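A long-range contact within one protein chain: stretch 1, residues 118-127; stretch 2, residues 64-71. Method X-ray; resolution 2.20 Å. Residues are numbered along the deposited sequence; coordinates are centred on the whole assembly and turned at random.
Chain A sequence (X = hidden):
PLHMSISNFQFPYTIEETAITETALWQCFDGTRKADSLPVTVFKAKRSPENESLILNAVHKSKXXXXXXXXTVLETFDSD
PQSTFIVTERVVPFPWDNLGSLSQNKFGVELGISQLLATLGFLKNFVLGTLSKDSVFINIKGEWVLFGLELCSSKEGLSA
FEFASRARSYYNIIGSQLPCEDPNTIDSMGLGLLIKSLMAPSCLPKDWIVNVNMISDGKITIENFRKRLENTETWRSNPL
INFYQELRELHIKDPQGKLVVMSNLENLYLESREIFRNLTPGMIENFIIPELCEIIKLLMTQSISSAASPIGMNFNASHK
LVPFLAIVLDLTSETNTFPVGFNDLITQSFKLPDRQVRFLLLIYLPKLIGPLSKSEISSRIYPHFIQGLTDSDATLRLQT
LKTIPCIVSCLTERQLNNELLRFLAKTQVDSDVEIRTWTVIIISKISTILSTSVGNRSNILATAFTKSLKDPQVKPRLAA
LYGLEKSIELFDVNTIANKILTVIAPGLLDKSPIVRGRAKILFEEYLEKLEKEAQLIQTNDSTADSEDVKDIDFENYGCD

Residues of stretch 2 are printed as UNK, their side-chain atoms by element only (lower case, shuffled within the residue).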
# COMPACT_ATOMS: atom_id res chain seq x y z
N ALA A 118 2.52 22.32 -15.77
CA ALA A 118 1.51 22.11 -16.83
C ALA A 118 0.25 22.94 -16.49
O ALA A 118 -0.38 23.51 -17.39
CB ALA A 118 1.15 20.63 -16.95
N THR A 119 -0.09 23.01 -15.19
CA THR A 119 -1.25 23.77 -14.77
C THR A 119 -1.11 25.27 -14.99
O THR A 119 -2.03 25.91 -15.51
CB THR A 119 -1.54 23.51 -13.33
OG1 THR A 119 -1.64 22.10 -13.16
CG2 THR A 119 -2.85 24.25 -12.92
N LEU A 120 0.05 25.82 -14.63
CA LEU A 120 0.37 27.23 -14.88
C LEU A 120 0.48 27.54 -16.39
O LEU A 120 0.32 28.70 -16.81
CB LEU A 120 1.67 27.61 -14.14
CG LEU A 120 1.55 27.52 -12.60
CD1 LEU A 120 2.90 27.47 -11.87
CD2 LEU A 120 0.66 28.61 -12.01
N GLY A 121 0.71 26.51 -17.19
CA GLY A 121 0.61 26.65 -18.66
C GLY A 121 -0.83 26.83 -19.15
O GLY A 121 -1.09 27.60 -20.08
N PHE A 122 -1.78 26.12 -18.54
CA PHE A 122 -3.20 26.29 -18.87
C PHE A 122 -3.70 27.64 -18.36
O PHE A 122 -4.63 28.23 -18.91
CB PHE A 122 -4.03 25.16 -18.31
CG PHE A 122 -3.76 23.82 -18.96
CD1 PHE A 122 -3.81 23.68 -20.35
CD2 PHE A 122 -3.48 22.71 -18.19
CE1 PHE A 122 -3.56 22.44 -20.95
CE2 PHE A 122 -3.24 21.48 -18.78
CZ PHE A 122 -3.28 21.34 -20.17
N LEU A 123 -3.04 28.17 -17.34
CA LEU A 123 -3.46 29.40 -16.72
C LEU A 123 -2.87 30.65 -17.34
O LEU A 123 -3.10 31.75 -16.84
CB LEU A 123 -3.08 29.37 -15.25
CG LEU A 123 -4.01 28.67 -14.27
CD1 LEU A 123 -3.39 28.78 -12.88
CD2 LEU A 123 -5.39 29.31 -14.26
N LYS A 124 -2.09 30.50 -18.41
CA LYS A 124 -1.20 31.59 -18.85
C LYS A 124 -1.88 32.91 -19.24
O LYS A 124 -1.28 33.97 -19.09
CB LYS A 124 -0.25 31.12 -19.97
CG LYS A 124 -0.93 30.84 -21.29
CD LYS A 124 0.15 30.51 -22.31
CE LYS A 124 -0.39 29.63 -23.43
NZ LYS A 124 0.77 29.21 -24.28
N ASN A 125 -3.12 32.82 -19.74
CA ASN A 125 -4.00 33.96 -20.00
C ASN A 125 -4.52 34.62 -18.72
O ASN A 125 -5.11 35.72 -18.78
CB ASN A 125 -5.23 33.54 -20.83
CG ASN A 125 -4.87 33.03 -22.21
OD1 ASN A 125 -3.86 33.41 -22.78
ND2 ASN A 125 -5.69 32.14 -22.75
N PHE A 126 -4.36 33.95 -17.57
CA PHE A 126 -4.87 34.49 -16.30
C PHE A 126 -3.70 34.93 -15.43
O PHE A 126 -2.55 34.57 -15.71
CB PHE A 126 -5.72 33.47 -15.54
CG PHE A 126 -7.01 33.08 -16.24
CD1 PHE A 126 -8.15 33.85 -16.10
CD2 PHE A 126 -7.10 31.92 -17.00
CE1 PHE A 126 -9.35 33.50 -16.71
CE2 PHE A 126 -8.30 31.55 -17.61
CZ PHE A 126 -9.43 32.34 -17.46
N VAL A 127 -3.98 35.77 -14.43
CA VAL A 127 -3.04 36.01 -13.33
C VAL A 127 -3.57 35.21 -12.17
O VAL A 127 -4.80 35.14 -11.96
CB VAL A 127 -3.00 37.48 -12.86
CG1 VAL A 127 -1.78 37.72 -11.95
CG2 VAL A 127 -2.96 38.42 -14.04
N UNK A 64 -16.22 28.93 -12.75
CA UNK A 64 -16.03 29.10 -14.19
C UNK A 64 -14.75 28.53 -14.78
O UNK A 64 -14.67 28.32 -16.00
c UNK A 64 -15.13 31.43 -13.78
c UNK A 64 -17.56 31.09 -14.48
c UNK A 64 -16.12 30.59 -14.61
c UNK A 64 -14.79 32.74 -14.44
N UNK A 65 -13.71 28.36 -13.97
CA UNK A 65 -12.43 27.93 -14.56
C UNK A 65 -12.32 26.40 -14.65
O UNK A 65 -12.51 25.70 -13.66
c UNK A 65 -11.23 28.50 -13.81
c UNK A 65 -11.05 30.00 -13.66
c UNK A 65 -11.05 30.71 -14.99
c UNK A 65 -9.73 30.24 -12.92
N UNK A 66 -12.06 25.90 -15.85
CA UNK A 66 -11.95 24.46 -16.11
C UNK A 66 -10.52 24.20 -16.49
O UNK A 66 -10.17 24.10 -17.69
c UNK A 66 -15.23 24.54 -16.64
n UNK A 66 -17.10 24.89 -15.10
c UNK A 66 -14.20 23.44 -16.86
c UNK A 66 -12.86 24.03 -17.28
c UNK A 66 -16.53 23.96 -16.11
N UNK A 67 -9.67 24.11 -15.48
CA UNK A 67 -8.24 24.07 -15.75
C UNK A 67 -7.76 22.77 -15.12
O UNK A 67 -7.88 22.55 -13.92
c UNK A 67 -7.80 27.23 -16.88
c UNK A 67 -6.05 25.36 -15.61
c UNK A 67 -7.52 25.32 -15.20
c UNK A 67 -8.27 26.59 -15.59
N UNK A 68 -7.29 21.85 -15.97
CA UNK A 68 -6.67 20.67 -15.45
C UNK A 68 -5.48 21.14 -14.59
O UNK A 68 -4.65 21.96 -15.04
c UNK A 68 -6.95 20.53 -17.85
c UNK A 68 -6.14 19.97 -16.71
c UNK A 68 -7.33 21.90 -17.45
N UNK A 69 -5.39 20.62 -13.38
CA UNK A 69 -4.35 21.05 -12.47
C UNK A 69 -4.85 21.85 -11.29
O UNK A 69 -4.20 21.87 -10.27
N UNK A 70 -5.98 22.56 -11.43
CA UNK A 70 -6.66 23.08 -10.22
C UNK A 70 -7.43 21.98 -9.47
O UNK A 70 -7.79 20.96 -10.05
c UNK A 70 -7.65 24.20 -10.56
c UNK A 70 -8.33 26.35 -11.48
c UNK A 70 -7.15 25.39 -11.36
c UNK A 70 -5.91 26.03 -10.71
N UNK A 71 -7.67 22.19 -8.19
CA UNK A 71 -8.61 21.31 -7.49
C UNK A 71 -9.95 21.25 -8.29
O UNK A 71 -10.52 22.26 -8.64
c UNK A 71 -8.85 21.79 -6.04
s UNK A 71 -7.40 21.86 -4.95
O HOH W 1 -1.34 21.68 -10.46

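Position 64 carries four carbons, forked at the first, with one arm two carbons long. It makes no contact with stretch 1, so the interface begins one residue later. Branching at CB identifies isoleucine, Ile64.

Position 65 has four carbons forked at the second, and its CA-to-CB bond points toward stretch 1. One terminal methyl lies 3.4 Å from CZ of Phe126. A fork one carbon out from CB makes this leucine, Leu65, and the methyl is CD2. It is the first residue after a helix to leave helical angles, so the contact is taken up just as the chain turns irregular.

At position 66 four carbons run in a row and end in nitrogen. The side chain is exposed and out of reach of stretch 1. This is Lys66.

Position 67 again shows four carbons forked at the first, one arm two carbons long. The methyl of the short arm is 3.4 Å from CB of Phe122. Both arms pack on Leu123, the short-arm methyl on its CG and the long-arm methyl on its CD2, each at 4.1 Å. The long-arm methyl is also 4.4 Å from CE2 of Phe126. One beta-branched side chain thus touches four residues of stretch 1, Thr119, Phe122, Leu123 and Phe126, and the residue has the largest covered area of any in the contact. It is Ile67.

Position 68 holds three carbons that close a ring onto the backbone nitrogen. Its CB is 3.9 Å from CE2 of Phe122, and the middle ring carbon lies over one face of that aromatic ring. Its carbonyl O also sits 3.4 Å from CD2 of Phe122. Such a ring can only be proline, Pro68.

Position 69 has no side-chain atoms. With phi at 111° and psi at -27°, a CB would be jammed against the preceding carbonyl oxygen, and an ideal CB would also fall 1.7 Å from OG1 of Thr119. The bare CA instead lets that OG1 approach to 3.0 Å. Two constraints agree on Gly69.

Position 70 has four carbons forked at the second. Its CA-to-CB bond points sideways, but the end of the side chain comes nearer, with one terminal methyl 4.2 Å from CG2 of Thr119 and 4.3 Å from CD1 of Leu123. This is Leu70.

Position 71 has one carbon and then one sulfur, buried but out of reach of stretch 1: Cys71.

The contact works by shape and apolar packing, with no direct hydrogen bond between the stretches. A type II turn from Ile67 to Leu70, closed by Leu70 N to Ile67 O at 3.1 Å, brings glycine against the helix at Thr119. A water supplies the polar link, accepting from Thr119 OG1 at 2.7 Å and donating to Gly69 O at 2.9 Å. The rule to read is economical: glycine permits the close approach to Thr119, and Leu65, Ile67, Pro68 and Leu70 extend the apolar packing to Phe122, Leu123 and Phe126.

Stretch 2 (64-71) ILKIPGLC
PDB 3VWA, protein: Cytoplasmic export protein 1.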